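Local coordinates for protein bacterioferritin (Rhodobacter capsulatus, PDB 1JGC) that probably stores iron, oxidising Fe(2+) with dioxygen at a ferroxidase centre and depositing ferric mineral in the cavity of a heme-containing 24-subunit shell, at residues I22-V27 against L77-G82; V27-Q32 against K43-S48; T86-L91 against T136-Y141; G93-L98 against G129-L134. All blocks are in the same frame, centred on the assembly; numbering follows the deposited sequence.

Contact 1. Residues I22-V27 against L77-G82. With HEM (protoporphyrin IX containing Fe), chain D.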
# COMPACT_ATOMS: atom_id res chain seq x y z
N ILE A 22 23.19 -36.73 21.75
CA ILE A 22 21.83 -36.23 21.64
C ILE A 22 21.09 -36.39 22.95
O ILE A 22 20.52 -35.44 23.47
CB ILE A 22 21.05 -36.98 20.54
CG1 ILE A 22 21.64 -36.65 19.17
CG2 ILE A 22 19.58 -36.59 20.59
CD1 ILE A 22 21.03 -37.45 18.06
N SER A 23 21.09 -37.60 23.50
CA SER A 23 20.38 -37.84 24.74
C SER A 23 21.01 -37.14 25.93
O SER A 23 20.30 -36.69 26.83
CB SER A 23 20.29 -39.34 25.01
OG SER A 23 19.47 -39.95 24.04
N GLN A 24 22.34 -37.05 25.95
CA GLN A 24 23.00 -36.40 27.06
C GLN A 24 22.64 -34.91 27.08
O GLN A 24 22.35 -34.36 28.14
CB GLN A 24 24.52 -36.59 26.98
CG GLN A 24 25.28 -36.06 28.19
CD GLN A 24 26.76 -36.38 28.14
OE1 GLN A 24 27.16 -37.55 28.21
NE2 GLN A 24 27.59 -35.36 28.00
N TYR A 25 22.65 -34.27 25.92
CA TYR A 25 22.32 -32.86 25.83
C TYR A 25 20.86 -32.62 26.17
O TYR A 25 20.53 -31.64 26.85
CB TYR A 25 22.60 -32.31 24.43
CG TYR A 25 24.06 -32.04 24.13
CD1 TYR A 25 24.82 -31.19 24.94
CD2 TYR A 25 24.69 -32.65 23.05
CE1 TYR A 25 26.17 -30.95 24.67
CE2 TYR A 25 26.02 -32.42 22.76
CZ TYR A 25 26.76 -31.57 23.58
OH TYR A 25 28.11 -31.38 23.31
N TRP A 26 19.99 -33.51 25.70
CA TRP A 26 18.57 -33.34 25.96
C TRP A 26 18.23 -33.49 27.43
O TRP A 26 17.39 -32.76 27.95
CB TRP A 26 17.74 -34.31 25.12
CG TRP A 26 16.34 -33.83 24.97
CD1 TRP A 26 15.29 -34.06 25.82
CD2 TRP A 26 15.85 -32.91 23.98
NE1 TRP A 26 14.19 -33.35 25.43
CE2 TRP A 26 14.50 -32.63 24.30
CE3 TRP A 26 16.42 -32.30 22.86
CZ2 TRP A 26 13.72 -31.75 23.54
CZ3 TRP A 26 15.65 -31.43 22.11
CH2 TRP A 26 14.31 -31.16 22.45
N VAL A 27 18.86 -34.43 28.12
CA VAL A 27 18.59 -34.61 29.53
C VAL A 27 19.10 -33.36 30.26
O VAL A 27 18.45 -32.86 31.17
CB VAL A 27 19.31 -35.87 30.10
CG1 VAL A 27 19.09 -35.95 31.59
CG2 VAL A 27 18.77 -37.11 29.44
N LEU A 77 26.27 -42.72 29.14
CA LEU A 77 25.83 -41.34 29.30
C LEU A 77 26.54 -40.69 30.49
O LEU A 77 26.92 -41.37 31.44
CB LEU A 77 24.33 -41.30 29.54
CG LEU A 77 23.40 -41.58 28.36
CD1 LEU A 77 21.98 -41.85 28.85
CD2 LEU A 77 23.45 -40.40 27.41
N ARG A 78 26.71 -39.38 30.45
CA ARG A 78 27.34 -38.65 31.55
C ARG A 78 26.40 -37.53 31.98
O ARG A 78 26.44 -36.43 31.42
CB ARG A 78 28.67 -38.05 31.10
CG ARG A 78 29.75 -39.06 30.86
CD ARG A 78 30.80 -38.46 29.98
NE ARG A 78 32.09 -39.11 30.13
CZ ARG A 78 32.86 -39.45 29.10
NH1 ARG A 78 32.45 -39.20 27.86
NH2 ARG A 78 34.04 -40.03 29.31
N ILE A 79 25.56 -37.80 32.97
CA ILE A 79 24.60 -36.83 33.46
C ILE A 79 25.10 -36.05 34.67
O ILE A 79 25.23 -36.62 35.76
CB ILE A 79 23.28 -37.52 33.85
CG1 ILE A 79 22.85 -38.51 32.77
CG2 ILE A 79 22.20 -36.49 34.06
CD1 ILE A 79 22.76 -37.93 31.39
N GLY A 80 25.38 -34.76 34.49
CA GLY A 80 25.85 -33.95 35.61
C GLY A 80 24.74 -33.76 36.62
O GLY A 80 23.56 -33.80 36.27
N GLU A 81 25.08 -33.56 37.89
CA GLU A 81 24.04 -33.37 38.89
C GLU A 81 23.93 -31.91 39.27
O GLU A 81 23.21 -31.56 40.21
CB GLU A 81 24.29 -34.22 40.13
CG GLU A 81 24.14 -35.72 39.87
CD GLU A 81 24.06 -36.55 41.15
OE1 GLU A 81 25.00 -36.46 41.98
OE2 GLU A 81 23.06 -37.29 41.31
N GLY A 82 24.65 -31.06 38.54
CA GLY A 82 24.63 -29.63 38.80
C GLY A 82 25.09 -28.82 37.60
O GLY A 82 25.62 -29.38 36.64
CHA HEM D . 13.79 -32.62 16.02
CHB HEM D . 16.29 -36.41 14.31
CHC HEM D . 16.35 -38.24 18.74
CHD HEM D . 13.34 -34.83 20.30
C1A HEM D . 14.65 -33.40 15.24
C2A HEM D . 15.46 -32.97 14.11
C3A HEM D . 15.81 -34.12 13.43
C4A HEM D . 15.67 -35.18 14.41
CMA HEM D . 16.50 -34.22 12.06
CAA HEM D . 16.12 -31.62 13.87
CBA HEM D . 15.26 -30.37 13.85
CGA HEM D . 14.29 -30.36 12.70
O1A HEM D . 13.49 -29.39 12.63
O2A HEM D . 14.31 -31.30 11.88
C1B HEM D . 16.55 -37.25 15.37
C2B HEM D . 17.36 -38.46 15.30
C3B HEM D . 17.32 -39.03 16.54
C4B HEM D . 16.57 -38.10 17.39
CMB HEM D . 18.14 -38.97 14.09
CAB HEM D . 17.98 -40.22 16.86
CBB HEM D . 17.49 -41.23 17.68
C1C HEM D . 15.64 -37.41 19.58
C2C HEM D . 15.57 -37.57 21.02
C3C HEM D . 14.72 -36.59 21.49
C4C HEM D . 14.24 -35.88 20.30
CMC HEM D . 16.32 -38.63 21.84
CAC HEM D . 14.42 -36.29 22.82
CBC HEM D . 14.43 -37.18 23.89
C1D HEM D . 13.13 -33.95 19.25
C2D HEM D . 12.30 -32.75 19.33
C3D HEM D . 12.41 -32.11 18.11
C4D HEM D . 13.36 -32.90 17.31
CMD HEM D . 11.45 -32.29 20.53
CAD HEM D . 11.54 -30.91 17.73
CBD HEM D . 12.21 -29.56 17.55
CGD HEM D . 11.21 -28.42 17.39
O1D HEM D . 10.27 -28.56 16.56
O2D HEM D . 11.37 -27.38 18.08
NA HEM D . 15.09 -34.66 15.57
NB HEM D . 16.11 -37.02 16.67
NC HEM D . 14.95 -36.29 19.17
ND HEM D . 13.77 -34.03 18.01
FE HEM D . 15.01 -35.48 17.36
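S23 sets its CB against the tip of L77, 4.1 Å from CD2. The same L77 methyl lies 4.0 Å from CB of Q24. Q24 is the polar link: CG sits anti to the backbone N (chi1 -174°) and the chain runs on extended, so the amide reaches the loop backbone. There OE1 accepts a bent hydrogen bond of 2.9 Å from N of R78, the donor lying above the carbonyl plane. NE2 of Q24 bonds OD1 of D90, while the R78 guanidinium forms a salt bridge with D96. W26 serves the heme. Vinyl carbon CAC stands 3.7 Å above the indole plane, toward the rim, CH2 touches heme methyl CMD, and NE1 donates to D56 of the second subunit. An alanine here would probably strip the vinyl and methyl groups of their indole cover and take from that D56 one of its donors. V27 closes the segment, its CG1 4.0 Å from CG2 of I79, the two side chains crossing at about a right angle. A loop packed along the first helix on its way from the second to the third belongs to the ferritin four-helix bundle; the heme shared between dimer partners marks bacterioferritin.

Contact 2. Residues V27-Q32 against K43-S48. With HEM (protoporphyrin IX containing Fe), chain D.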
# COMPACT_ATOMS: atom_id res chain seq x y z
N VAL A 27 18.86 -34.43 28.12
CA VAL A 27 18.59 -34.61 29.53
C VAL A 27 19.10 -33.36 30.26
O VAL A 27 18.45 -32.86 31.17
CB VAL A 27 19.31 -35.87 30.10
CG1 VAL A 27 19.09 -35.95 31.59
CG2 VAL A 27 18.77 -37.11 29.44
N HIS A 28 20.26 -32.86 29.85
CA HIS A 28 20.83 -31.68 30.47
C HIS A 28 19.92 -30.48 30.27
O HIS A 28 19.78 -29.64 31.16
CB HIS A 28 22.21 -31.41 29.90
CG HIS A 28 23.28 -32.27 30.50
ND1 HIS A 28 24.56 -32.32 30.01
CD2 HIS A 28 23.25 -33.10 31.57
CE1 HIS A 28 25.29 -33.14 30.76
NE2 HIS A 28 24.51 -33.62 31.71
N PHE A 29 19.30 -30.41 29.09
CA PHE A 29 18.37 -29.32 28.79
C PHE A 29 17.23 -29.38 29.81
O PHE A 29 16.93 -28.40 30.49
CB PHE A 29 17.85 -29.47 27.35
CG PHE A 29 16.46 -28.96 27.15
CD1 PHE A 29 16.14 -27.63 27.39
CD2 PHE A 29 15.45 -29.81 26.72
CE1 PHE A 29 14.84 -27.16 27.21
CE2 PHE A 29 14.14 -29.35 26.53
CZ PHE A 29 13.84 -28.03 26.78
N ARG A 30 16.61 -30.55 29.93
CA ARG A 30 15.50 -30.73 30.85
C ARG A 30 15.90 -30.46 32.29
O ARG A 30 15.19 -29.77 33.02
CB ARG A 30 14.95 -32.15 30.70
CG ARG A 30 13.89 -32.24 29.63
CD ARG A 30 12.76 -31.33 30.02
NE ARG A 30 11.85 -31.02 28.92
CZ ARG A 30 11.03 -29.98 28.93
NH1 ARG A 30 11.01 -29.16 29.97
NH2 ARG A 30 10.22 -29.75 27.91
N LEU A 31 17.04 -30.99 32.69
CA LEU A 31 17.56 -30.80 34.04
C LEU A 31 17.77 -29.30 34.31
O LEU A 31 17.30 -28.76 35.31
CB LEU A 31 18.88 -31.55 34.17
CG LEU A 31 19.07 -32.70 35.17
CD1 LEU A 31 17.76 -33.24 35.70
CD2 LEU A 31 19.85 -33.77 34.46
N GLN A 32 18.48 -28.63 33.41
CA GLN A 32 18.74 -27.20 33.56
C GLN A 32 17.45 -26.38 33.59
O GLN A 32 17.36 -25.36 34.26
CB GLN A 32 19.67 -26.72 32.43
CG GLN A 32 21.03 -27.37 32.51
CD GLN A 32 21.80 -27.32 31.20
OE1 GLN A 32 21.24 -27.09 30.14
NE2 GLN A 32 23.11 -27.57 31.28
N LYS A 43 20.60 -23.51 25.34
CA LYS A 43 21.83 -23.83 24.63
C LYS A 43 21.95 -25.34 24.49
O LYS A 43 22.30 -25.86 23.42
CB LYS A 43 23.03 -23.25 25.36
CG LYS A 43 24.35 -23.41 24.61
CD LYS A 43 24.27 -22.84 23.20
CE LYS A 43 25.57 -23.07 22.44
NZ LYS A 43 25.45 -22.68 21.00
N SER A 44 21.65 -26.06 25.57
CA SER A 44 21.71 -27.52 25.54
C SER A 44 20.74 -28.09 24.50
O SER A 44 21.07 -29.06 23.81
CB SER A 44 21.39 -28.11 26.91
OG SER A 44 22.46 -27.89 27.81
N ARG A 45 19.56 -27.49 24.40
CA ARG A 45 18.56 -27.97 23.45
C ARG A 45 19.11 -27.79 22.04
O ARG A 45 18.99 -28.68 21.20
CB ARG A 45 17.25 -27.20 23.60
CG ARG A 45 16.02 -28.11 23.64
CD ARG A 45 14.70 -27.37 23.61
NE ARG A 45 14.23 -27.17 22.25
CZ ARG A 45 13.06 -27.62 21.78
NH1 ARG A 45 12.23 -28.29 22.57
NH2 ARG A 45 12.74 -27.42 20.51
N GLU A 46 19.72 -26.64 21.78
CA GLU A 46 20.29 -26.38 20.46
C GLU A 46 21.38 -27.40 20.11
O GLU A 46 21.37 -27.96 19.02
CB GLU A 46 20.89 -24.97 20.41
CG GLU A 46 19.89 -23.85 20.20
CD GLU A 46 20.53 -22.45 20.37
OE1 GLU A 46 21.66 -22.23 19.84
OE2 GLU A 46 19.90 -21.59 21.03
N GLU A 47 22.31 -27.63 21.03
CA GLU A 47 23.38 -28.58 20.78
C GLU A 47 22.84 -29.99 20.53
O GLU A 47 23.37 -30.70 19.68
CB GLU A 47 24.37 -28.58 21.96
CG GLU A 47 25.12 -27.26 22.14
CD GLU A 47 25.93 -27.22 23.45
OE1 GLU A 47 25.36 -27.59 24.50
OE2 GLU A 47 27.12 -26.81 23.44
N SER A 48 21.80 -30.38 21.24
CA SER A 48 21.20 -31.70 21.06
C SER A 48 20.63 -31.81 19.65
O SER A 48 20.78 -32.83 18.98
CB SER A 48 20.09 -31.93 22.10
OG SER A 48 19.44 -33.19 21.92
CHA HEM D . 13.79 -32.62 16.02
CHB HEM D . 16.29 -36.41 14.31
CHC HEM D . 16.35 -38.24 18.74
CHD HEM D . 13.34 -34.83 20.30
C1A HEM D . 14.65 -33.40 15.24
C2A HEM D . 15.46 -32.97 14.11
C3A HEM D . 15.81 -34.12 13.43
C4A HEM D . 15.67 -35.18 14.41
CMA HEM D . 16.50 -34.22 12.06
CAA HEM D . 16.12 -31.62 13.87
CBA HEM D . 15.26 -30.37 13.85
CGA HEM D . 14.29 -30.36 12.70
O1A HEM D . 13.49 -29.39 12.63
O2A HEM D . 14.31 -31.30 11.88
C1B HEM D . 16.55 -37.25 15.37
C2B HEM D . 17.36 -38.46 15.30
C3B HEM D . 17.32 -39.03 16.54
C4B HEM D . 16.57 -38.10 17.39
CMB HEM D . 18.14 -38.97 14.09
CAB HEM D . 17.98 -40.22 16.86
CBB HEM D . 17.49 -41.23 17.68
C1C HEM D . 15.64 -37.41 19.58
C2C HEM D . 15.57 -37.57 21.02
C3C HEM D . 14.72 -36.59 21.49
C4C HEM D . 14.24 -35.88 20.30
CMC HEM D . 16.32 -38.63 21.84
CAC HEM D . 14.42 -36.29 22.82
CBC HEM D . 14.43 -37.18 23.89
C1D HEM D . 13.13 -33.95 19.25
C2D HEM D . 12.30 -32.75 19.33
C3D HEM D . 12.41 -32.11 18.11
C4D HEM D . 13.36 -32.90 17.31
CMD HEM D . 11.45 -32.29 20.53
CAD HEM D . 11.54 -30.91 17.73
CBD HEM D . 12.21 -29.56 17.55
CGD HEM D . 11.21 -28.42 17.39
O1D HEM D . 10.27 -28.56 16.56
O2D HEM D . 11.37 -27.38 18.08
NA HEM D . 15.09 -34.66 15.57
NB HEM D . 16.11 -37.02 16.67
NC HEM D . 14.95 -36.29 19.17
ND HEM D . 13.77 -34.03 18.01
FE HEM D . 15.01 -35.48 17.36
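R45 lies alongside F29, the two side chains pointing the same way and the aliphatic part of the arginine covering one face of the phenyl ring. CB begins over one side of the ring, 4.0 Å from CD1 and CG of F29. CG comes next and sits almost exactly above the centre: it is 3.5 Å from the ring centroid and 7° off the normal, a CH-pi contact. CD moves outward over the far end of the ring, toward CZ of F29. The chain then bends, chi3 of 91° carrying NE away from the ring face, and the guanidinium plane ends up 82° from the phenyl plane. At the tip NH2 gives a weak hydrogen bond of 2.8 Å to propionate oxygen O2D of the heme, which lies at the guanidinium edge and in its plane. The propionate would probably also temper the repulsion from R30, whose NH2 is 5.9 Å from NH1 of R45; R30 itself pairs with D56 of the second subunit. Below the ring stem, CB of S44 packs 3.8 Å from CB of F29, and the small serine suits the close approach of the two segment axes, 8.1 Å. The two segments run nearly antiparallel, joining helix 5-34 to helix 38-64. W26 meets F29 edge-to-face within the first of these. H28 is bonded to G80 of the following loop, and K43 makes a cation-pi contact with F133 of helix 114-144.

Contact 3. Residues T86-L91 against T136-Y141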
# COMPACT_ATOMS: atom_id res chain seq x y z
N THR A 86 27.44 -30.57 34.45
CA THR A 86 26.89 -30.82 33.11
C THR A 86 27.85 -30.28 32.05
O THR A 86 28.03 -30.89 30.99
CB THR A 86 25.47 -30.21 32.92
OG1 THR A 86 25.51 -28.79 33.14
CG2 THR A 86 24.48 -30.83 33.90
N LEU A 87 28.49 -29.15 32.35
CA LEU A 87 29.45 -28.58 31.41
C LEU A 87 30.62 -29.56 31.32
O LEU A 87 31.13 -29.83 30.24
CB LEU A 87 29.95 -27.22 31.90
CG LEU A 87 28.93 -26.09 31.94
CD1 LEU A 87 29.58 -24.83 32.46
CD2 LEU A 87 28.40 -25.86 30.54
N GLU A 88 31.03 -30.09 32.47
CA GLU A 88 32.13 -31.03 32.53
C GLU A 88 31.79 -32.31 31.77
O GLU A 88 32.59 -32.81 30.97
CB GLU A 88 32.47 -31.36 33.99
CG GLU A 88 33.10 -30.21 34.76
CD GLU A 88 34.46 -29.79 34.19
OE1 GLU A 88 34.68 -29.97 32.95
OE2 GLU A 88 35.31 -29.27 34.97
N CYS A 89 30.61 -32.84 32.02
CA CYS A 89 30.21 -34.05 31.34
C CYS A 89 30.12 -33.85 29.83
O CYS A 89 30.55 -34.72 29.06
CB CYS A 89 28.88 -34.56 31.88
SG CYS A 89 29.02 -35.21 33.55
N ASP A 90 29.58 -32.72 29.39
CA ASP A 90 29.48 -32.48 27.95
C ASP A 90 30.88 -32.35 27.35
O ASP A 90 31.16 -32.89 26.27
CB ASP A 90 28.64 -31.24 27.64
CG ASP A 90 27.17 -31.42 28.00
OD1 ASP A 90 26.64 -32.54 27.80
OD2 ASP A 90 26.53 -30.45 28.46
N LEU A 91 31.76 -31.65 28.05
CA LEU A 91 33.12 -31.49 27.57
C LEU A 91 33.81 -32.84 27.49
O LEU A 91 34.56 -33.12 26.55
CB LEU A 91 33.90 -30.55 28.49
CG LEU A 91 35.37 -30.33 28.13
CD1 LEU A 91 35.47 -29.72 26.74
CD2 LEU A 91 36.02 -29.43 29.17
N THR A 136 35.13 -21.91 27.24
CA THR A 136 34.91 -20.52 27.57
C THR A 136 33.86 -20.42 28.68
O THR A 136 33.98 -19.60 29.59
CB THR A 136 34.46 -19.73 26.33
OG1 THR A 136 35.59 -19.58 25.45
CG2 THR A 136 33.91 -18.36 26.70
N GLN A 137 32.84 -21.27 28.62
CA GLN A 137 31.80 -21.24 29.63
C GLN A 137 32.29 -21.73 30.98
O GLN A 137 31.91 -21.20 32.03
CB GLN A 137 30.59 -22.06 29.18
CG GLN A 137 29.76 -21.35 28.14
CD GLN A 137 29.40 -19.95 28.57
OE1 GLN A 137 28.83 -19.75 29.64
NE2 GLN A 137 29.72 -18.96 27.73
N ILE A 138 33.15 -22.74 30.97
CA ILE A 138 33.69 -23.28 32.22
C ILE A 138 34.60 -22.23 32.84
O ILE A 138 34.59 -22.03 34.05
CB ILE A 138 34.47 -24.58 31.95
CG1 ILE A 138 33.48 -25.71 31.63
CG2 ILE A 138 35.34 -24.94 33.15
CD1 ILE A 138 34.12 -26.93 31.02
N SER A 139 35.36 -21.56 32.00
CA SER A 139 36.25 -20.51 32.47
C SER A 139 35.44 -19.37 33.07
O SER A 139 35.80 -18.81 34.11
CB SER A 139 37.09 -19.98 31.31
OG SER A 139 37.69 -18.76 31.67
N LEU A 140 34.34 -19.03 32.41
CA LEU A 140 33.48 -17.96 32.90
C LEU A 140 32.79 -18.39 34.19
O LEU A 140 32.47 -17.56 35.04
CB LEU A 140 32.43 -17.60 31.84
CG LEU A 140 31.42 -16.52 32.24
CD1 LEU A 140 32.16 -15.21 32.47
CD2 LEU A 140 30.38 -16.36 31.14
N TYR A 141 32.54 -19.69 34.32
CA TYR A 141 31.89 -20.22 35.50
C TYR A 141 32.77 -20.01 36.73
O TYR A 141 32.30 -19.55 37.78
CB TYR A 141 31.60 -21.72 35.30
CG TYR A 141 30.74 -22.34 36.37
CD1 TYR A 141 31.24 -22.56 37.65
CD2 TYR A 141 29.42 -22.69 36.10
CE1 TYR A 141 30.43 -23.12 38.65
CE2 TYR A 141 28.61 -23.25 37.09
CZ TYR A 141 29.12 -23.46 38.36
OH TYR A 141 28.32 -23.99 39.35
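L87 and I138 form the apolar core of this helix pair, their side chains lying alongside each other and running opposite ways. CB of L87 rests 3.8 Å from CG1 of I138, and the L87 branch CD1 also lies beside that CG1. I138 has CG1 anti to its carbonyl carbon (chi1 -73°), which turns this branch toward the opposing helix; its terminal CD1 meets CD2 of L91 at 3.6 Å, the two side chains crossing obliquely. L87 also turns CD1 to the Y141 ring, 4.2 Å from CD2. L87 CD1 further touches the CB of Q137 at 4.4 Å. I138 is thus held between L87 and L91, one helical turn apart.

At the border a charged group, E88, joins in. Its chain bends at CG; the E88 side chain crosses that of I138 at about a right angle and brings OE1 3.6 Å from CD1, while OE2 is engaged in a salt bridge with R84. No hydrogen bond links the two segments. Beyond them, Y141 meets F149 of helix 146-152, and M157 of the third subunit packs on L87 and Q137.

The segment axes approach to 10.4 Å with a signed crossing angle of -154°. Aliphatic packing between antiparallel third and fourth long helices, here 83-111 and 114-144, is characteristic of the ferritin-like four-helix bundle.

Contact 4. Residues G93-L98 against G129-L134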
# COMPACT_ATOMS: atom_id res chain seq x y z
N GLY A 93 32.44 -35.71 26.94
CA GLY A 93 31.91 -36.41 25.78
C GLY A 93 32.49 -35.89 24.47
O GLY A 93 32.65 -36.65 23.51
N GLU A 94 32.81 -34.60 24.41
CA GLU A 94 33.35 -34.03 23.19
C GLU A 94 34.73 -34.57 22.91
O GLU A 94 35.06 -34.92 21.77
CB GLU A 94 33.44 -32.51 23.30
CG GLU A 94 32.10 -31.84 23.52
CD GLU A 94 31.29 -31.74 22.26
OE1 GLU A 94 31.59 -32.47 21.28
OE2 GLU A 94 30.34 -30.92 22.25
N HIS A 95 35.55 -34.65 23.96
CA HIS A 95 36.91 -35.15 23.83
C HIS A 95 36.93 -36.59 23.33
O HIS A 95 37.75 -36.94 22.49
CB HIS A 95 37.64 -35.01 25.17
CG HIS A 95 38.11 -33.61 25.45
ND1 HIS A 95 38.19 -33.09 26.73
CD2 HIS A 95 38.55 -32.63 24.62
CE1 HIS A 95 38.66 -31.86 26.67
NE2 HIS A 95 38.89 -31.55 25.41
N ASP A 96 36.02 -37.42 23.84
CA ASP A 96 35.96 -38.80 23.39
C ASP A 96 35.56 -38.83 21.92
O ASP A 96 36.16 -39.56 21.12
CB ASP A 96 34.93 -39.61 24.19
CG ASP A 96 35.38 -39.86 25.61
OD1 ASP A 96 36.59 -39.64 25.90
OD2 ASP A 96 34.53 -40.30 26.42
N ALA A 97 34.56 -38.02 21.55
CA ALA A 97 34.11 -37.96 20.16
C ALA A 97 35.23 -37.49 19.24
O ALA A 97 35.46 -38.08 18.18
CB ALA A 97 32.88 -37.05 20.03
N LEU A 98 35.93 -36.42 19.61
CA LEU A 98 37.02 -35.93 18.77
C LEU A 98 38.08 -37.02 18.55
O LEU A 98 38.62 -37.19 17.45
CB LEU A 98 37.67 -34.69 19.39
CG LEU A 98 36.96 -33.36 19.14
CD1 LEU A 98 37.56 -32.29 20.03
CD2 LEU A 98 37.10 -32.97 17.68
N GLY A 129 34.37 -26.68 17.76
CA GLY A 129 33.58 -25.48 17.99
C GLY A 129 32.89 -25.57 19.35
O GLY A 129 32.91 -24.61 20.13
N HIS A 130 32.26 -26.71 19.63
CA HIS A 130 31.59 -26.92 20.91
C HIS A 130 32.60 -26.89 22.05
O HIS A 130 32.33 -26.33 23.12
CB HIS A 130 30.85 -28.27 20.92
CG HIS A 130 29.67 -28.33 20.00
ND1 HIS A 130 29.11 -29.52 19.59
CD2 HIS A 130 28.94 -27.34 19.42
CE1 HIS A 130 28.08 -29.26 18.80
NE2 HIS A 130 27.96 -27.95 18.68
N VAL A 131 33.77 -27.49 21.84
CA VAL A 131 34.80 -27.51 22.87
C VAL A 131 35.19 -26.08 23.21
O VAL A 131 35.31 -25.72 24.38
CB VAL A 131 36.07 -28.28 22.40
CG1 VAL A 131 37.19 -28.10 23.40
CG2 VAL A 131 35.76 -29.75 22.26
N ASP A 132 35.40 -25.27 22.17
CA ASP A 132 35.78 -23.88 22.37
C ASP A 132 34.76 -23.19 23.26
O ASP A 132 35.11 -22.52 24.24
CB ASP A 132 35.86 -23.17 21.02
CG ASP A 132 36.36 -21.74 21.13
OD1 ASP A 132 36.88 -21.36 22.21
OD2 ASP A 132 36.24 -20.99 20.13
N PHE A 133 33.49 -23.37 22.92
CA PHE A 133 32.39 -22.78 23.67
C PHE A 133 32.35 -23.25 25.13
O PHE A 133 32.31 -22.43 26.05
CB PHE A 133 31.07 -23.10 22.97
CG PHE A 133 29.87 -22.70 23.75
CD1 PHE A 133 29.46 -21.37 23.79
CD2 PHE A 133 29.16 -23.65 24.49
CE1 PHE A 133 28.37 -20.99 24.55
CE2 PHE A 133 28.06 -23.28 25.26
CZ PHE A 133 27.66 -21.94 25.30
N LEU A 134 32.36 -24.56 25.33
CA LEU A 134 32.32 -25.13 26.68
C LEU A 134 33.50 -24.68 27.53
O LEU A 134 33.34 -24.38 28.71
CB LEU A 134 32.29 -26.66 26.61
CG LEU A 134 31.03 -27.32 26.05
CD1 LEU A 134 31.24 -28.83 25.93
CD2 LEU A 134 29.85 -27.03 26.97
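E94 lays its CB against CG2 of V131, 3.8 Å away, and its CG against CD1 of L134, 4.0 Å away, before turning its carboxylate toward H130. This is the ferroxidase region of the ferritin four-helix bundle, where E94 and H130 are both ligand positions for the second iron, although the dinuclear site is metal-free in this structure. The glutamate chain bends at chi2 (-78°), which swings CD round toward the histidine. OE2 then lies at the edge of the H130 ring, near its plane, and takes a weak hydrogen bond of 3.2 Å from ND1, with 121° at the hydrogen. Carboxylate and imidazole planes are 51° apart. The other ring nitrogen, NE2 of H130, bonds OE1 of E50, so the ring is held from helix 38-64 as well. An alanine at E94 would probably leave ND1 of H130 without this acceptor, remove a ligand of the second iron and open a gap beside L134. The two segments run antiparallel, their axes approaching to 10.2 Å. V131 is shared between two residues one turn apart: the CG2 that touches E94 also meets CD1 of L98 at 3.8 Å.

Overall arrangement
Contacts 1 and 2 share V27 and helix 5-34, and their centres are 8 Å apart on the heme side, where W26 and R45 both line the heme pocket. They are stitched together by a bond from S48 OG to I22 O. Contacts 3 and 4 both join helix 83-111 to helix 114-144, centres 10 Å apart, with L134 of contact 4 packing on L87 and L91 of contact 3. Contact 4 holds two iron-ligand positions, and the H130 side chain lies about 13 Å from the heme, nearest atoms. Between the two helix pairs, Y25 of contact 1 packs on D90 of contact 3, to which H28 of contact 2 is weakly bonded.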